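Local coordinates for lipase (Photobacterium sp. M37, PDB 2ORY), which probably hydrolyses the ester bonds of triacylglycerols, as a cold-adapted class 3 lipase of the alpha/beta hydrolase superfamily, at residues L10-T21 against M322-E333; I67-I76 against Y85-N93. All coordinates share one frame; numbering follows the deposited sequence.

In the fold
The two contacts have centres about 13 Å apart and meet directly. Contact 2 is a hairpin of the central mixed sheet, in which strands 66-78 and 84-90 run side by side. Contact 1 joins the end of helix 5-15 and the turns after it to the C-terminal segment 322-333, so the hairpin is nested along the chain inside the long loop that contact 1 closes. The end of helix 5-15 lies against the sheet face bearing Tyr74 and Ala88: Tyr74 OH comes to 2.8 Å from Phe12 O, a close polar contact. The N-terminal helix is thus held between the sheet and the C-terminal segment, near the probable nucleophile Ser174.

Contact 1: L10-T21 against M322-E333; sequences LAFSYMSYYGIT and MMDDIPLTDIFE
Ile331 wedges between Tyr17 and Tyr18, consecutive residues of the Met15-Tyr18 turn. Its CG2 presses on Tyr17 CB at 3.5 Å, while its CG1 lies over one face of the Tyr18 ring in a CH-pi contact, 4.2 Å from the centroid; a beta-branched chain suits a place where two branches must work in different directions. At the rim of the same ring, Tyr18 OH donates to Asp330 OD2 over 2.7 Å, almost along the carboxylate's C-O bond, with ring and carboxylate planes 75° apart. Asp330 reaches it because its CG stands opposite the backbone N (chi1 -177°). Phe332 meets Tyr17 obliquely, ring planes 43° apart and CZ 3.5 Å from Tyr17 CD1. These contacts hold the turns after the N-terminal helix of this alpha/beta hydrolase to the C-terminal segment; the helix itself is met where Leu328 CD2 touches the edge of the Tyr14 ring at CE2, 3.7 Å away, and Ile326 fits between Tyr14 CB and Leu10, its CD1 lying 3.8 Å from Leu10 CD2. Hydrogen bonds outside the pair fix the buried phenols: Tyr14 OH to Val313 O, and Tyr17 OH to His173 ND1, beside the probable nucleophile Ser174.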
loop_
_atom_site.group_PDB
_atom_site.type_symbol
_atom_site.label_atom_id
_atom_site.label_comp_id
_atom_site.label_asym_id
_atom_site.label_seq_id
_atom_site.Cartn_x
_atom_site.Cartn_y
_atom_site.Cartn_z
ATOM N N LEU A 10 -2.710 -10.180 -0.998
ATOM C CA LEU A 10 -1.276 -10.016 -1.253
ATOM C C LEU A 10 -1.083 -10.169 -2.754
ATOM O O LEU A 10 -0.294 -9.458 -3.369
ATOM C CB LEU A 10 -0.461 -11.101 -0.542
ATOM C CG LEU A 10 1.052 -10.988 -0.782
ATOM C CD1 LEU A 10 1.552 -9.717 -0.080
ATOM C CD2 LEU A 10 1.788 -12.214 -0.257
ATOM N N ALA A 11 -1.821 -11.117 -3.331
ATOM C CA ALA A 11 -1.772 -11.380 -4.762
ATOM C C ALA A 11 -2.241 -10.171 -5.568
ATOM O O ALA A 11 -1.669 -9.844 -6.605
ATOM C CB ALA A 11 -2.636 -12.610 -5.099
ATOM N N PHE A 12 -3.298 -9.517 -5.107
ATOM C CA PHE A 12 -3.809 -8.347 -5.809
ATOM C C PHE A 12 -2.869 -7.168 -5.621
ATOM O O PHE A 12 -2.682 -6.366 -6.532
ATOM C CB PHE A 12 -5.193 -7.964 -5.290
ATOM C CG PHE A 12 -6.291 -8.863 -5.776
ATOM C CD1 PHE A 12 -7.057 -9.604 -4.874
ATOM C CD2 PHE A 12 -6.583 -8.940 -7.135
ATOM C CE1 PHE A 12 -8.099 -10.404 -5.319
ATOM C CE2 PHE A 12 -7.620 -9.738 -7.591
ATOM C CZ PHE A 12 -8.385 -10.472 -6.681
ATOM N N SER A 13 -2.282 -7.067 -4.434
ATOM C CA SER A 13 -1.366 -5.979 -4.153
ATOM C C SER A 13 -0.147 -6.098 -5.050
ATOM O O SER A 13 0.358 -5.092 -5.553
ATOM C CB SER A 13 -0.927 -5.994 -2.689
ATOM O OG SER A 13 -1.959 -5.520 -1.839
ATOM N N TYR A 14 0.321 -7.326 -5.265
ATOM C CA TYR A 14 1.505 -7.535 -6.104
ATOM C C TYR A 14 1.246 -7.467 -7.600
ATOM O O TYR A 14 2.124 -7.056 -8.367
ATOM C CB TYR A 14 2.215 -8.842 -5.739
ATOM C CG TYR A 14 3.202 -8.643 -4.596
ATOM C CD1 TYR A 14 2.774 -8.128 -3.369
ATOM C CD2 TYR A 14 4.564 -8.922 -4.752
ATOM C CE1 TYR A 14 3.668 -7.888 -2.325
ATOM C CE2 TYR A 14 5.482 -8.692 -3.705
ATOM C CZ TYR A 14 5.022 -8.170 -2.492
ATOM O OH TYR A 14 5.891 -7.917 -1.444
ATOM N N MET A 15 0.040 -7.836 -8.012
ATOM C CA MET A 15 -0.329 -7.765 -9.422
ATOM C C MET A 15 -0.351 -6.288 -9.829
ATOM O O MET A 15 -0.216 -5.959 -11.003
ATOM C CB MET A 15 -1.715 -8.385 -9.635
ATOM C CG MET A 15 -2.113 -8.540 -11.108
ATOM S SD MET A 15 -3.724 -9.354 -11.308
ATOM C CE MET A 15 -4.820 -8.006 -11.045
ATOM N N SER A 16 -0.527 -5.410 -8.840
ATOM C CA SER A 16 -0.550 -3.966 -9.053
ATOM C C SER A 16 0.766 -3.462 -9.620
ATOM O O SER A 16 0.809 -2.445 -10.313
ATOM C CB SER A 16 -0.782 -3.247 -7.729
ATOM O OG SER A 16 -1.933 -3.742 -7.093
ATOM N N TYR A 17 1.836 -4.173 -9.306
ATOM C CA TYR A 17 3.167 -3.787 -9.733
ATOM C C TYR A 17 3.571 -4.076 -11.186
ATOM O O TYR A 17 4.670 -3.709 -11.604
ATOM C CB TYR A 17 4.198 -4.391 -8.768
ATOM C CG TYR A 17 4.232 -3.676 -7.427
ATOM C CD1 TYR A 17 4.066 -4.375 -6.231
ATOM C CD2 TYR A 17 4.414 -2.290 -7.360
ATOM C CE1 TYR A 17 4.078 -3.718 -5.002
ATOM C CE2 TYR A 17 4.430 -1.623 -6.134
ATOM C CZ TYR A 17 4.260 -2.343 -4.963
ATOM O OH TYR A 17 4.287 -1.686 -3.756
ATOM N N TYR A 18 2.703 -4.711 -11.965
ATOM C CA TYR A 18 3.062 -4.984 -13.344
ATOM C C TYR A 18 3.391 -3.679 -14.031
ATOM O O TYR A 18 2.680 -2.696 -13.860
ATOM C CB TYR A 18 1.926 -5.685 -14.078
ATOM C CG TYR A 18 2.035 -7.190 -14.040
ATOM C CD1 TYR A 18 1.001 -7.968 -13.526
ATOM C CD2 TYR A 18 3.162 -7.836 -14.540
ATOM C CE1 TYR A 18 1.081 -9.348 -13.513
ATOM C CE2 TYR A 18 3.255 -9.221 -14.533
ATOM C CZ TYR A 18 2.209 -9.971 -14.021
ATOM O OH TYR A 18 2.271 -11.346 -14.022
ATOM N N GLY A 19 4.480 -3.666 -14.790
ATOM C CA GLY A 19 4.868 -2.453 -15.483
ATOM C C GLY A 19 5.466 -1.367 -14.595
ATOM O O GLY A 19 5.373 -0.174 -14.910
ATOM N N ILE A 20 6.091 -1.763 -13.491
ATOM C CA ILE A 20 6.687 -0.788 -12.587
ATOM C C ILE A 20 7.924 -0.129 -13.198
ATOM O O ILE A 20 8.262 1.004 -12.861
ATOM C CB ILE A 20 7.040 -1.440 -11.214
ATOM C CG1 ILE A 20 6.180 -0.823 -10.115
ATOM C CG2 ILE A 20 8.502 -1.246 -10.876
ATOM C CD1 ILE A 20 6.289 0.653 -10.026
ATOM N N THR A 21 8.585 -0.834 -14.106
ATOM C CA THR A 21 9.782 -0.304 -14.756
ATOM C C THR A 21 9.589 -0.133 -16.267
ATOM O O THR A 21 10.540 -0.220 -17.047
ATOM C CB THR A 21 10.984 -1.229 -14.503
ATOM O OG1 THR A 21 10.593 -2.587 -14.751
ATOM C CG2 THR A 21 11.471 -1.097 -13.059
ATOM N N MET A 322 3.787 -17.817 -0.313
ATOM C CA MET A 322 3.258 -17.483 -1.625
ATOM C C MET A 322 4.328 -17.435 -2.718
ATOM O O MET A 322 4.048 -17.047 -3.861
ATOM C CB MET A 322 2.532 -16.137 -1.540
ATOM C CG MET A 322 1.235 -16.164 -0.742
ATOM S SD MET A 322 -0.089 -16.946 -1.659
ATOM C CE MET A 322 -0.719 -15.565 -2.578
ATOM N N MET A 323 5.544 -17.842 -2.366
ATOM C CA MET A 323 6.656 -17.839 -3.310
ATOM C C MET A 323 6.321 -18.521 -4.629
ATOM O O MET A 323 6.639 -18.008 -5.696
ATOM C CB MET A 323 7.889 -18.493 -2.677
ATOM C CG MET A 323 8.567 -17.633 -1.614
ATOM S SD MET A 323 9.035 -16.020 -2.292
ATOM C CE MET A 323 10.742 -16.298 -2.734
ATOM N N ASP A 324 5.657 -19.664 -4.571
ATOM C CA ASP A 324 5.324 -20.367 -5.800
ATOM C C ASP A 324 4.038 -19.856 -6.402
ATOM O O ASP A 324 3.641 -20.293 -7.479
ATOM C CB ASP A 324 5.203 -21.861 -5.518
ATOM C CG ASP A 324 6.505 -22.465 -5.038
ATOM O OD1 ASP A 324 6.455 -23.498 -4.339
ATOM O OD2 ASP A 324 7.581 -21.912 -5.366
ATOM N N ASP A 325 3.401 -18.915 -5.711
ATOM C CA ASP A 325 2.130 -18.354 -6.155
ATOM C C ASP A 325 2.176 -16.972 -6.810
ATOM O O ASP A 325 1.296 -16.646 -7.622
ATOM C CB ASP A 325 1.159 -18.327 -4.981
ATOM C CG ASP A 325 0.786 -19.715 -4.513
ATOM O OD1 ASP A 325 0.100 -20.424 -5.285
ATOM O OD2 ASP A 325 1.188 -20.102 -3.389
ATOM N N ILE A 326 3.186 -16.171 -6.459
ATOM C CA ILE A 326 3.354 -14.819 -7.000
ATOM C C ILE A 326 4.669 -14.698 -7.786
ATOM O O ILE A 326 5.752 -14.680 -7.203
ATOM C CB ILE A 326 3.328 -13.806 -5.853
ATOM C CG1 ILE A 326 1.948 -13.858 -5.189
ATOM C CG2 ILE A 326 3.693 -12.413 -6.359
ATOM C CD1 ILE A 326 1.774 -12.921 -3.999
ATOM N N PRO A 327 4.575 -14.591 -9.121
ATOM C CA PRO A 327 5.691 -14.482 -10.075
ATOM C C PRO A 327 6.477 -13.193 -10.000
ATOM O O PRO A 327 6.359 -12.330 -10.868
ATOM C CB PRO A 327 5.000 -14.650 -11.422
ATOM C CG PRO A 327 3.705 -13.953 -11.198
ATOM C CD PRO A 327 3.286 -14.420 -9.815
ATOM N N LEU A 328 7.296 -13.085 -8.971
ATOM C CA LEU A 328 8.087 -11.888 -8.738
ATOM C C LEU A 328 8.912 -11.440 -9.935
ATOM O O LEU A 328 8.796 -10.299 -10.377
ATOM C CB LEU A 328 8.993 -12.108 -7.529
ATOM C CG LEU A 328 8.259 -12.293 -6.198
ATOM C CD1 LEU A 328 9.271 -12.674 -5.135
ATOM C CD2 LEU A 328 7.505 -11.010 -5.806
ATOM N N THR A 329 9.735 -12.340 -10.460
ATOM C CA THR A 329 10.589 -12.022 -11.598
ATOM C C THR A 329 9.778 -11.530 -12.794
ATOM O O THR A 329 10.231 -10.681 -13.562
ATOM C CB THR A 329 11.432 -13.252 -12.000
ATOM O OG1 THR A 329 10.565 -14.376 -12.204
ATOM C CG2 THR A 329 12.422 -13.604 -10.901
ATOM N N ASP A 330 8.568 -12.044 -12.952
ATOM C CA ASP A 330 7.743 -11.609 -14.063
ATOM C C ASP A 330 7.161 -10.228 -13.810
ATOM O O ASP A 330 6.929 -9.457 -14.741
ATOM C CB ASP A 330 6.608 -12.593 -14.291
ATOM C CG ASP A 330 5.769 -12.225 -15.484
ATOM O OD1 ASP A 330 6.334 -12.133 -16.595
ATOM O OD2 ASP A 330 4.549 -12.023 -15.320
ATOM N N ILE A 331 6.916 -9.910 -12.545
ATOM C CA ILE A 331 6.354 -8.610 -12.212
ATOM C C ILE A 331 7.413 -7.510 -12.149
ATOM O O ILE A 331 7.253 -6.454 -12.749
ATOM C CB ILE A 331 5.641 -8.650 -10.856
ATOM C CG1 ILE A 331 4.583 -9.751 -10.852
ATOM C CG2 ILE A 331 4.988 -7.305 -10.576
ATOM C CD1 ILE A 331 3.986 -10.003 -9.475
ATOM N N PHE A 332 8.493 -7.762 -11.420
ATOM C CA PHE A 332 9.532 -6.754 -11.260
ATOM C C PHE A 332 10.649 -6.826 -12.276
ATOM O O PHE A 332 11.412 -5.888 -12.458
ATOM C CB PHE A 332 10.122 -6.819 -9.847
ATOM C CG PHE A 332 9.111 -6.540 -8.758
ATOM C CD1 PHE A 332 8.302 -7.562 -8.268
ATOM C CD2 PHE A 332 8.927 -5.243 -8.263
ATOM C CE1 PHE A 332 7.320 -7.304 -7.303
ATOM C CE2 PHE A 332 7.939 -4.972 -7.291
ATOM C CZ PHE A 332 7.141 -6.000 -6.814
ATOM N N GLU A 333 10.740 -7.938 -12.977
ATOM C CA GLU A 333 11.803 -8.079 -13.963
ATOM C C GLU A 333 13.138 -7.751 -13.317
ATOM O O GLU A 333 13.489 -8.300 -12.273
ATOM C CB GLU A 333 11.564 -7.141 -15.153
ATOM C CG GLU A 333 10.238 -7.378 -15.865
ATOM C CD GLU A 333 9.996 -6.375 -16.977
ATOM O OE1 GLU A 333 9.720 -5.192 -16.679
ATOM O OE2 GLU A 333 10.097 -6.765 -18.159
#

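Contact 2: I67-I76 against Y85-N93; sequences IFNDAMMYVI and YVIAIRGTN
Strands 70-76 and 85-90 form an antiparallel beta hairpin inside the central mixed sheet, flanked by strand 52-63 beside the first and strand 166-173 beside the second. Three hydrogen-bonded pairs, Met72 with Arg90, Tyr74 with Ala88 and Ile76 with Val86, each exchange two backbone bonds; Arg90 N to Met72 O spans 2.8 Å. Between them stand the non-hydrogen-bonded pairs Met73-Ile89 and Val75-Ile87, whose apolar chains lie side by side on one face, with Met73 SD 3.7 Å from Ile89 CG1; the unbranched methionine chain runs extended to SD, which also meets Ile87 CG2. On the other face small Ala88 makes room for Tyr74, whose CG sits between its own N and carbonyl carbon (chi1 66°), a torsion that folds the ring across to bring CE2 within 3.4 Å of Ala88 CB. The phenol hydroxyl makes a close polar contact with Phe12 O. Farther along that face, Met72 CB lies over one face of the Arg90 guanidinium, 3.6 Å from NE; this buried NE has no polar partner in the model, whereas NH1 makes a weak hydrogen bond to Ser16 O. Past the paired strands, the turn 67-70 is tied by Thr92 OG1, which donates to Phe68 O over 2.6 Å from well above the carbonyl plane. A water bridges Asp70 O and Thr92 OG1, while Phe68 O has a second partner in Lys175. Helices 5-15 and 30-43 pack on the Tyr74 face, whereas Ile89 on the reverse touches the probable nucleophile elbow, an arrangement consistent with the central sheet of the alpha/beta hydrolase fold.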
loop_
_atom_site.group_PDB
_atom_site.type_symbol
_atom_site.label_atom_id
_atom_site.label_comp_id
_atom_site.label_asym_id
_atom_site.label_seq_id
_atom_site.Cartn_x
_atom_site.Cartn_y
_atom_site.Cartn_z
ATOM N N ILE A 67 9.430 9.751 -11.065
ATOM C CA ILE A 67 8.743 8.502 -10.749
ATOM C C ILE A 67 8.390 8.391 -9.273
ATOM O O ILE A 67 7.514 7.609 -8.901
ATOM C CB ILE A 67 9.600 7.253 -11.082
ATOM C CG1 ILE A 67 10.739 7.141 -10.068
ATOM C CG2 ILE A 67 10.171 7.337 -12.519
ATOM C CD1 ILE A 67 11.444 5.812 -10.104
ATOM N N PHE A 68 9.073 9.169 -8.435
ATOM C CA PHE A 68 8.847 9.105 -7.005
ATOM C C PHE A 68 7.390 9.213 -6.606
ATOM O O PHE A 68 7.013 8.702 -5.565
ATOM C CB PHE A 68 9.648 10.187 -6.275
ATOM C CG PHE A 68 11.130 9.909 -6.192
ATOM C CD1 PHE A 68 11.969 10.776 -5.497
ATOM C CD2 PHE A 68 11.696 8.793 -6.820
ATOM C CE1 PHE A 68 13.349 10.547 -5.427
ATOM C CE2 PHE A 68 13.079 8.554 -6.755
ATOM C CZ PHE A 68 13.905 9.432 -6.059
ATOM N N ASN A 69 6.566 9.870 -7.424
ATOM C CA ASN A 69 5.155 10.026 -7.069
ATOM C C ASN A 69 4.219 9.224 -7.941
ATOM O O ASN A 69 3.027 9.497 -7.976
ATOM C CB ASN A 69 4.758 11.495 -7.122
ATOM C CG ASN A 69 5.624 12.343 -6.226
ATOM O OD1 ASN A 69 5.654 12.138 -5.005
ATOM N ND2 ASN A 69 6.355 13.290 -6.820
ATOM N N ASP A 70 4.766 8.245 -8.656
ATOM C CA ASP A 70 3.956 7.390 -9.510
ATOM C C ASP A 70 2.878 6.733 -8.662
ATOM O O ASP A 70 3.064 6.523 -7.464
ATOM C CB ASP A 70 4.813 6.298 -10.157
ATOM C CG ASP A 70 5.557 6.784 -11.393
ATOM O OD1 ASP A 70 5.142 7.794 -11.991
ATOM O OD2 ASP A 70 6.549 6.139 -11.778
ATOM N N ALA A 71 1.748 6.415 -9.272
ATOM C CA ALA A 71 0.673 5.757 -8.531
ATOM C C ALA A 71 -0.265 5.060 -9.489
ATOM O O ALA A 71 -0.337 5.420 -10.669
ATOM C CB ALA A 71 -0.084 6.764 -7.713
ATOM N N MET A 72 -0.979 4.061 -8.980
ATOM C CA MET A 72 -1.929 3.305 -9.790
ATOM C C MET A 72 -3.010 2.685 -8.918
ATOM O O MET A 72 -2.735 2.227 -7.809
ATOM C CB MET A 72 -1.223 2.186 -10.563
ATOM C CG MET A 72 -2.122 1.478 -11.596
ATOM S SD MET A 72 -3.216 0.155 -10.931
ATOM C CE MET A 72 -2.233 -1.261 -11.241
ATOM N N MET A 73 -4.243 2.683 -9.419
ATOM C CA MET A 73 -5.347 2.082 -8.686
ATOM C C MET A 73 -6.313 1.432 -9.664
ATOM O O MET A 73 -6.523 1.942 -10.774
ATOM C CB MET A 73 -6.080 3.140 -7.840
ATOM C CG MET A 73 -7.315 2.619 -7.079
ATOM S SD MET A 73 -7.874 3.809 -5.890
ATOM C CE MET A 73 -8.420 5.153 -6.997
ATOM N N TYR A 74 -6.847 0.279 -9.269
ATOM C CA TYR A 74 -7.838 -0.433 -10.071
ATOM C C TYR A 74 -8.797 -1.144 -9.115
ATOM O O TYR A 74 -8.538 -1.240 -7.900
ATOM C CB TYR A 74 -7.179 -1.434 -11.046
ATOM C CG TYR A 74 -6.452 -2.609 -10.415
ATOM C CD1 TYR A 74 -7.022 -3.870 -10.394
ATOM C CD2 TYR A 74 -5.213 -2.442 -9.800
ATOM C CE1 TYR A 74 -6.380 -4.942 -9.767
ATOM C CE2 TYR A 74 -4.563 -3.504 -9.163
ATOM C CZ TYR A 74 -5.155 -4.751 -9.147
ATOM O OH TYR A 74 -4.560 -5.789 -8.471
ATOM N N VAL A 75 -9.920 -1.600 -9.664
ATOM C CA VAL A 75 -10.929 -2.319 -8.893
ATOM C C VAL A 75 -11.264 -3.656 -9.576
ATOM O O VAL A 75 -11.573 -3.684 -10.766
ATOM C CB VAL A 75 -12.226 -1.488 -8.771
ATOM C CG1 VAL A 75 -13.205 -2.196 -7.855
ATOM C CG2 VAL A 75 -11.914 -0.089 -8.252
ATOM N N ILE A 76 -11.187 -4.756 -8.825
ATOM C CA ILE A 76 -11.506 -6.090 -9.355
ATOM C C ILE A 76 -12.839 -6.493 -8.735
ATOM O O ILE A 76 -13.057 -6.293 -7.543
ATOM C CB ILE A 76 -10.488 -7.192 -8.924
ATOM C CG1 ILE A 76 -9.054 -6.704 -9.097
ATOM C CG2 ILE A 76 -10.710 -8.455 -9.726
ATOM C CD1 ILE A 76 -8.566 -5.910 -7.884
ATOM N N TYR A 85 -16.162 -6.395 -4.227
ATOM C CA TYR A 85 -15.061 -5.736 -4.907
ATOM C C TYR A 85 -13.743 -5.627 -4.153
ATOM O O TYR A 85 -13.706 -5.605 -2.916
ATOM C CB TYR A 85 -15.469 -4.314 -5.297
ATOM C CG TYR A 85 -16.775 -4.220 -6.056
ATOM C CD1 TYR A 85 -18.003 -4.252 -5.389
ATOM C CD2 TYR A 85 -16.781 -4.101 -7.446
ATOM C CE1 TYR A 85 -19.203 -4.165 -6.096
ATOM C CE2 TYR A 85 -17.979 -4.019 -8.158
ATOM C CZ TYR A 85 -19.185 -4.050 -7.478
ATOM O OH TYR A 85 -20.368 -3.969 -8.190
ATOM N N VAL A 86 -12.664 -5.543 -4.926
ATOM C CA VAL A 86 -11.328 -5.325 -4.372
ATOM C C VAL A 86 -10.772 -4.038 -4.995
ATOM O O VAL A 86 -10.750 -3.910 -6.209
ATOM C CB VAL A 86 -10.328 -6.468 -4.724
ATOM C CG1 VAL A 86 -8.930 -6.098 -4.248
ATOM C CG2 VAL A 86 -10.745 -7.761 -4.072
ATOM N N ILE A 87 -10.364 -3.071 -4.176
ATOM C CA ILE A 87 -9.730 -1.859 -4.705
ATOM C C ILE A 87 -8.229 -2.027 -4.357
ATOM O O ILE A 87 -7.868 -2.085 -3.182
ATOM C CB ILE A 87 -10.244 -0.595 -4.014
ATOM C CG1 ILE A 87 -11.729 -0.386 -4.300
ATOM C CG2 ILE A 87 -9.406 0.591 -4.451
ATOM C CD1 ILE A 87 -12.296 0.837 -3.570
ATOM N N ALA A 88 -7.369 -2.135 -5.365
ATOM C CA ALA A 88 -5.937 -2.320 -5.115
ATOM C C ALA A 88 -5.176 -1.044 -5.491
ATOM O O ALA A 88 -5.476 -0.402 -6.500
ATOM C CB ALA A 88 -5.411 -3.526 -5.910
ATOM N N ILE A 89 -4.196 -0.680 -4.665
ATOM C CA ILE A 89 -3.439 0.545 -4.865
ATOM C C ILE A 89 -1.939 0.308 -4.885
ATOM O O ILE A 89 -1.404 -0.478 -4.104
ATOM C CB ILE A 89 -3.816 1.570 -3.753
ATOM C CG1 ILE A 89 -5.283 2.006 -3.964
ATOM C CG2 ILE A 89 -2.833 2.766 -3.735
ATOM C CD1 ILE A 89 -5.913 2.742 -2.811
ATOM N N ARG A 90 -1.264 1.011 -5.785
ATOM C CA ARG A 90 0.183 0.904 -5.958
ATOM C C ARG A 90 0.763 2.311 -5.931
ATOM O O ARG A 90 0.093 3.264 -6.333
ATOM C CB ARG A 90 0.478 0.277 -7.331
ATOM C CG ARG A 90 1.939 0.121 -7.686
ATOM C CD ARG A 90 2.148 -0.157 -9.172
ATOM N NE ARG A 90 2.186 1.079 -9.942
ATOM C CZ ARG A 90 2.337 1.135 -11.258
ATOM N NH1 ARG A 90 2.468 0.020 -11.963
ATOM N NH2 ARG A 90 2.337 2.305 -11.875
ATOM N N GLY A 91 2.000 2.423 -5.449
ATOM C CA GLY A 91 2.718 3.684 -5.417
ATOM C C GLY A 91 3.899 3.507 -6.367
ATOM O O GLY A 91 3.764 2.822 -7.373
ATOM N N THR A 92 5.057 4.081 -6.044
ATOM C CA THR A 92 6.263 3.982 -6.876
ATOM C C THR A 92 6.972 2.641 -6.695
ATOM O O THR A 92 6.667 1.896 -5.768
ATOM C CB THR A 92 7.249 5.065 -6.474
ATOM O OG1 THR A 92 6.523 6.267 -6.259
ATOM C CG2 THR A 92 8.257 5.322 -7.541
ATOM N N ASN A 93 7.909 2.339 -7.589
ATOM C CA ASN A 93 8.684 1.108 -7.504
ATOM C C ASN A 93 9.217 1.072 -6.081
ATOM O O ASN A 93 10.065 1.889 -5.698
ATOM C CB ASN A 93 9.844 1.154 -8.480
ATOM C CG ASN A 93 10.618 -0.136 -8.517
ATOM O OD1 ASN A 93 10.406 -1.033 -7.695
ATOM N ND2 ASN A 93 11.533 -0.241 -9.479
HETATM O O HOH W 1 4.451 7.224 -5.353
HETATM O O HOH W 2 7.904 3.566 -10.138
#